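PDB 5JWC: NADH dehydrogenase, putative from Plasmodium falciparum, which probably catalyses, as a flavoprotein type II NADH dehydrogenase, the transfer of electrons from NADH through bound FAD to ubiquinone, and binds the quinolone inhibitor RYL-552. Local coordinates for residues Tyr432-Ser435 with Asn436-Asn440; Thr242-Ile245 with Ser246-Thr249. One frame throughout, in Å; residues are numbered along the deposited sequence.

Contact 1. Residues Tyr432-Ser435 with Asn436-Asn440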
ATOM      1  N   TYR A 432     -10.035  -9.281  27.785  1.00 25.55           N
ATOM      2  CA  TYR A 432     -10.356 -10.670  28.047  1.00 27.99           C
ATOM      3  C   TYR A 432     -11.076 -10.804  29.397  1.00 33.12           C
ATOM      4  O   TYR A 432     -12.026 -11.587  29.521  1.00 30.23           O
ATOM      5  CB  TYR A 432      -9.110 -11.557  27.977  1.00 34.01           C
ATOM      6  CG  TYR A 432      -8.695 -11.816  26.532  1.00 47.71           C
ATOM      7  CD1 TYR A 432      -9.584 -11.554  25.487  1.00 49.81           C
ATOM      8  CD2 TYR A 432      -7.442 -12.343  26.208  1.00 53.03           C
ATOM      9  CE1 TYR A 432      -9.239 -11.784  24.161  1.00 49.58           C
ATOM     10  CE2 TYR A 432      -7.089 -12.586  24.879  1.00 50.67           C
ATOM     11  CZ  TYR A 432      -7.998 -12.300  23.859  1.00 53.27           C
ATOM     12  OH  TYR A 432      -7.680 -12.522  22.525  1.00 58.48           O
ATOM     13  N   TYR A 433     -10.611 -10.052  30.394  1.00 25.91           N
ATOM     14  CA  TYR A 433     -11.245 -10.035  31.708  1.00 29.84           C
ATOM     15  C   TYR A 433     -12.715  -9.639  31.575  1.00 32.85           C
ATOM     16  O   TYR A 433     -13.601 -10.332  32.077  1.00 33.44           O
ATOM     17  CB  TYR A 433     -10.507  -9.072  32.663  1.00 28.00           C
ATOM     18  CG  TYR A 433     -11.338  -8.579  33.830  1.00 28.82           C
ATOM     19  CD1 TYR A 433     -11.426  -9.315  35.015  1.00 28.54           C
ATOM     20  CD2 TYR A 433     -12.029  -7.376  33.751  1.00 28.20           C
ATOM     21  CE1 TYR A 433     -12.195  -8.857  36.096  1.00 29.50           C
ATOM     22  CE2 TYR A 433     -12.796  -6.915  34.816  1.00 31.11           C
ATOM     23  CZ  TYR A 433     -12.874  -7.656  35.983  1.00 33.60           C
ATOM     24  OH  TYR A 433     -13.646  -7.182  37.030  1.00 32.47           O
ATOM     25  N   LEU A 434     -12.967  -8.529  30.885  1.00 30.26           N
ATOM     26  CA  LEU A 434     -14.288  -7.936  30.882  1.00 31.09           C
ATOM     27  C   LEU A 434     -15.274  -8.722  30.004  1.00 34.43           C
ATOM     28  O   LEU A 434     -16.445  -8.880  30.366  1.00 33.21           O
ATOM     29  CB  LEU A 434     -14.216  -6.489  30.429  1.00 27.58           C
ATOM     30  CG  LEU A 434     -15.533  -5.731  30.515  1.00 30.66           C
ATOM     31  CD1 LEU A 434     -16.028  -5.768  31.982  1.00 29.37           C
ATOM     32  CD2 LEU A 434     -15.326  -4.308  30.010  1.00 26.73           C
ATOM     33  N   SER A 435     -14.800  -9.213  28.866  1.00 30.05           N
ATOM     34  CA  SER A 435     -15.634 -10.033  27.995  1.00 32.66           C
ATOM     35  C   SER A 435     -15.988 -11.325  28.743  1.00 37.41           C
ATOM     36  O   SER A 435     -17.141 -11.767  28.718  1.00 34.85           O
ATOM     37  CB  SER A 435     -14.930 -10.312  26.651  1.00 31.17           C
ATOM     38  OG  SER A 435     -13.763 -11.098  26.819  1.00 33.41           O
ATOM     39  N   ASN A 436     -15.017 -11.901  29.451  1.00 34.11           N
ATOM     40  CA  ASN A 436     -15.310 -13.055  30.300  1.00 35.25           C
ATOM     41  C   ASN A 436     -16.324 -12.730  31.402  1.00 38.08           C
ATOM     42  O   ASN A 436     -17.134 -13.592  31.779  1.00 39.10           O
ATOM     43  CB  ASN A 436     -14.042 -13.609  30.939  1.00 36.83           C
ATOM     44  CG  ASN A 436     -14.300 -14.874  31.747  1.00 43.66           C
ATOM     45  OD1 ASN A 436     -14.551 -15.939  31.183  1.00 47.07           O
ATOM     46  ND2 ASN A 436     -14.234 -14.765  33.069  1.00 46.25           N
ATOM     47  N   VAL A 437     -16.280 -11.507  31.933  1.00 35.35           N
ATOM     48  CA  VAL A 437     -17.273 -11.115  32.934  1.00 38.72           C
ATOM     49  C   VAL A 437     -18.678 -11.093  32.320  1.00 41.79           C
ATOM     50  O   VAL A 437     -19.648 -11.563  32.943  1.00 36.18           O
ATOM     51  CB  VAL A 437     -16.965  -9.742  33.559  1.00 32.18           C
ATOM     52  CG1 VAL A 437     -18.167  -9.237  34.345  1.00 34.56           C
ATOM     53  CG2 VAL A 437     -15.778  -9.853  34.510  1.00 34.53           C
ATOM     54  N   PHE A 438     -18.785 -10.571  31.101  1.00 35.36           N
ATOM     55  CA  PHE A 438     -20.066 -10.576  30.394  1.00 37.50           C
ATOM     56  C   PHE A 438     -20.526 -11.985  30.028  1.00 39.57           C
ATOM     57  O   PHE A 438     -21.712 -12.308  30.185  1.00 42.96           O
ATOM     58  CB  PHE A 438     -20.002  -9.707  29.143  1.00 31.59           C
ATOM     59  CG  PHE A 438     -20.243  -8.254  29.404  1.00 34.79           C
ATOM     60  CD1 PHE A 438     -21.529  -7.737  29.374  1.00 32.79           C
ATOM     61  CD2 PHE A 438     -19.195  -7.405  29.699  1.00 33.65           C
ATOM     62  CE1 PHE A 438     -21.759  -6.398  29.613  1.00 35.64           C
ATOM     63  CE2 PHE A 438     -19.412  -6.062  29.949  1.00 31.43           C
ATOM     64  CZ  PHE A 438     -20.695  -5.552  29.902  1.00 38.05           C
ATOM     65  N   ASN A 439     -19.601 -12.835  29.596  1.00 35.93           N
ATOM     66  CA  ASN A 439     -19.962 -14.196  29.214  1.00 36.56           C
ATOM     67  C   ASN A 439     -20.397 -15.086  30.378  1.00 43.72           C
ATOM     68  O   ASN A 439     -21.288 -15.921  30.217  1.00 42.58           O
ATOM     69  CB  ASN A 439     -18.805 -14.905  28.496  1.00 33.60           C
ATOM     70  CG  ASN A 439     -18.480 -14.292  27.122  1.00 36.46           C
ATOM     71  OD1 ASN A 439     -19.275 -13.547  26.561  1.00 30.86           O
ATOM     72  ND2 ASN A 439     -17.304 -14.629  26.582  1.00 33.74           N
ATOM     73  N   ASN A 440     -19.749 -14.937  31.531  1.00 39.28           N
ATOM     74  CA  ASN A 440     -19.852 -15.951  32.582  1.00 40.08           C
ATOM     75  C   ASN A 440     -20.253 -15.470  33.975  1.00 43.52           C
ATOM     76  O   ASN A 440     -20.318 -16.259  34.913  1.00 45.05           O
ATOM     77  CB  ASN A 440     -18.520 -16.683  32.683  1.00 42.64           C
ATOM     78  CG  ASN A 440     -18.229 -17.518  31.460  1.00 45.75           C
ATOM     79  OD1 ASN A 440     -19.104 -18.230  30.951  1.00 48.70           O
ATOM     80  ND2 ASN A 440     -17.004 -17.432  30.970  1.00 44.66           N
TER
HETATM   81  O   HOH W   1     -13.050 -12.256  33.957  1.00 40.56           O
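The methyl CG2 of V437 sits over one face of the Y433 ring, displaced toward its hydroxyl-bearing end, so that CZ is the ring atom closest to it at 3.9 Å. The methyl lies 4.1 Å from the ring centroid and 17° off the ring normal, a CH-pi contact made as the two side chains run side by side from successive turns. With CG anti to the backbone N (chi1 158°), Y433 swings its ring alongside V437; its hydroxyl reaches the carbonyl of P451, and F453 meets the ring edge-to-face. L434 and F438 form a second i to i+4 pair, again pointing the same way: CG of L434 lies 3.9 Å from CE2 of F438, while the L434 carbonyl oxygen approaches the ring edge in its plane, 3.2 Å from CD2.

Both pairs belong to the last turns of helix 424-440, whose inner side packs on helix 38-46, the helix that follows the first Rossmann-type strand and its glycine-rich turn. On that helix F43 touches L434 and S435, while Y131 and Y338, in strands 131-134 and 337-339, each meet F438 edge-to-face.

Polar groups flank this apolar seam. The hydroxyl of S435 is hydrogen-bonded to A431 O and N46 ND2; N439 ND2 is hydrogen-bonded to N46 O and its OD1 to D48 N. At N436, ND2 donates to a water at 2.9 Å that in turn donates to Y433 O, a carbonyl already taken by V437 N. The other end of this amide, OD1, receives N440 ND2 from above the carbonyl plane, 46° out of it, at 2.9 Å.

Contact 2. Residues Thr242-Ile245 with Ser246-Thr249; sequences TQNI and SDFT
Q243 folds its amide back across the carboxylate of D247, one turn further on, with NE2 donating to OD1 at 2.7 Å. The pair lies on the exposed side of helix 243-255, at the start of the helical crossover of a beta-alpha-beta unit between strands 227-232 and 259-262. A bend at chi2 turns the glutamine chain along the helix. The bond is not straight, with an N-H...O angle of 133°: OD1 lies close to the amide plane of Q243, yet NE2 comes from above the carboxylate plane, and the two planes are 44° apart. Q243 OE1 is bound by N236 ND2, which helps to fix the rotation of the amide.

T242 is the N-cap. Its OG1 accepts from I245 N at 3.3 Å and is also hydrogen-bonded to E477 OE1, while its carbonyl oxygen takes S246 N. The hydroxyl of S246 is hydrogen-bonded to L237 O, in the loop leading to the helix.

I245 and F248 turn to the other side, where both touch V470 of strand 468-473. T249 lies one turn beyond I245, and its OG1 lies 4.0 Å from I245 CG2. Two donors grip the carbonyl oxygen of I245: T249 N at 2.9 Å, and T249 OG1 at 2.8 Å, the hydroxyl arriving from above the carbonyl plane, 41° out of it.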
ATOM      1  N   THR A 242      15.881  -2.065  32.046  1.00 36.73           N
ATOM      2  CA  THR A 242      16.976  -2.025  33.022  1.00 38.51           C
ATOM      3  C   THR A 242      18.144  -1.142  32.590  1.00 40.56           C
ATOM      4  O   THR A 242      18.316  -0.848  31.393  1.00 34.63           O
ATOM      5  CB  THR A 242      17.513  -3.420  33.291  1.00 39.28           C
ATOM      6  OG1 THR A 242      18.168  -3.908  32.114  1.00 41.07           O
ATOM      7  CG2 THR A 242      16.370  -4.369  33.686  1.00 39.29           C
ATOM      8  N   GLN A 243      18.952  -0.730  33.565  1.00 33.09           N
ATOM      9  CA  GLN A 243      20.061   0.162  33.296  1.00 34.02           C
ATOM     10  C   GLN A 243      21.055  -0.487  32.348  1.00 34.29           C
ATOM     11  O   GLN A 243      21.601   0.177  31.472  1.00 37.06           O
ATOM     12  CB  GLN A 243      20.737   0.584  34.611  1.00 35.59           C
ATOM     13  CG  GLN A 243      21.867   1.603  34.436  1.00 34.65           C
ATOM     14  CD  GLN A 243      21.396   2.906  33.781  1.00 38.94           C
ATOM     15  OE1 GLN A 243      20.424   3.527  34.220  1.00 43.10           O
ATOM     16  NE2 GLN A 243      22.078   3.309  32.714  1.00 38.12           N
ATOM     17  N   ASN A 244      21.281  -1.786  32.499  1.00 33.49           N
ATOM     18  CA  ASN A 244      22.174  -2.496  31.590  1.00 35.86           C
ATOM     19  C   ASN A 244      21.634  -2.494  30.152  1.00 38.50           C
ATOM     20  O   ASN A 244      22.408  -2.386  29.190  1.00 32.09           O
ATOM     21  CB  ASN A 244      22.403  -3.940  32.060  1.00 40.82           C
ATOM     22  CG  ASN A 244      23.484  -4.040  33.124  1.00 46.63           C
ATOM     23  OD1 ASN A 244      24.383  -3.208  33.183  1.00 51.15           O
ATOM     24  ND2 ASN A 244      23.409  -5.068  33.955  1.00 50.23           N
ATOM     25  N   ILE A 245      20.314  -2.631  30.002  1.00 34.17           N
ATOM     26  CA  ILE A 245      19.713  -2.571  28.668  1.00 30.51           C
ATOM     27  C   ILE A 245      19.855  -1.165  28.078  1.00 31.00           C
ATOM     28  O   ILE A 245      20.228  -1.013  26.909  1.00 31.75           O
ATOM     29  CB  ILE A 245      18.233  -3.025  28.686  1.00 30.68           C
ATOM     30  CG1 ILE A 245      18.194  -4.558  28.738  1.00 29.66           C
ATOM     31  CG2 ILE A 245      17.477  -2.520  27.421  1.00 25.10           C
ATOM     32  CD1 ILE A 245      16.836  -5.153  28.968  1.00 32.71           C
ATOM     33  N   SER A 246      19.586  -0.138  28.879  1.00 33.20           N
ATOM     34  CA  SER A 246      19.778   1.245  28.425  1.00 34.32           C
ATOM     35  C   SER A 246      21.213   1.524  27.966  1.00 31.86           C
ATOM     36  O   SER A 246      21.428   2.140  26.916  1.00 33.06           O
ATOM     37  CB  SER A 246      19.400   2.232  29.531  1.00 32.37           C
ATOM     38  OG  SER A 246      18.030   2.124  29.839  1.00 36.33           O
ATOM     39  N   ASP A 247      22.197   1.058  28.726  1.00 33.66           N
ATOM     40  CA  ASP A 247      23.597   1.299  28.351  1.00 32.61           C
ATOM     41  C   ASP A 247      23.954   0.542  27.076  1.00 32.54           C
ATOM     42  O   ASP A 247      24.659   1.057  26.214  1.00 34.18           O
ATOM     43  CB  ASP A 247      24.575   0.882  29.455  1.00 36.24           C
ATOM     44  CG  ASP A 247      24.355   1.614  30.757  1.00 37.90           C
ATOM     45  OD1 ASP A 247      23.858   2.756  30.743  1.00 42.41           O
ATOM     46  OD2 ASP A 247      24.710   1.034  31.808  1.00 45.00           O
ATOM     47  N   PHE A 248      23.514  -0.709  26.986  1.00 31.91           N
ATOM     48  CA  PHE A 248      23.778  -1.521  25.799  1.00 32.99           C
ATOM     49  C   PHE A 248      23.137  -0.911  24.545  1.00 35.15           C
ATOM     50  O   PHE A 248      23.734  -0.929  23.461  1.00 34.86           O
ATOM     51  CB  PHE A 248      23.281  -2.952  25.999  1.00 31.81           C
ATOM     52  CG  PHE A 248      23.420  -3.819  24.785  1.00 33.85           C
ATOM     53  CD1 PHE A 248      24.654  -3.999  24.183  1.00 40.68           C
ATOM     54  CD2 PHE A 248      22.317  -4.462  24.247  1.00 31.28           C
ATOM     55  CE1 PHE A 248      24.778  -4.801  23.060  1.00 41.86           C
ATOM     56  CE2 PHE A 248      22.434  -5.264  23.140  1.00 31.06           C
ATOM     57  CZ  PHE A 248      23.661  -5.433  22.536  1.00 35.94           C
ATOM     58  N   THR A 249      21.942  -0.349  24.704  1.00 31.85           N
ATOM     59  CA  THR A 249      21.251   0.309  23.597  1.00 30.87           C
ATOM     60  C   THR A 249      22.005   1.549  23.100  1.00 35.63           C
ATOM     61  O   THR A 249      22.199   1.712  21.887  1.00 31.27           O
ATOM     62  CB  THR A 249      19.800   0.699  23.986  1.00 31.84           C
ATOM     63  OG1 THR A 249      19.084  -0.479  24.387  1.00 31.42           O
ATOM     64  CG2 THR A 249      19.086   1.332  22.816  1.00 28.81           C
TER

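How the contacts relate
Each contact lies within a single helix, contact 1 at the C-terminal end of helix 424-440 and contact 2 at the N-terminal end of helix 243-255. They stand on opposite sides of the chain's centre, about 38 Å apart between centres, and share no element. Both are partly buried. Contact 1 has no fully exposed residue among those that touch; apolar and CH-pi contacts between side chains four residues apart are joined by polar ones, S435 and N439 bonding to N46 at the end of helix 38-46. Three residues of contact 2 are exposed, and its chemistry is mainly polar: capping and side-chain hydrogen bonds at a helix start, with apolar residues facing the strands around 460-479.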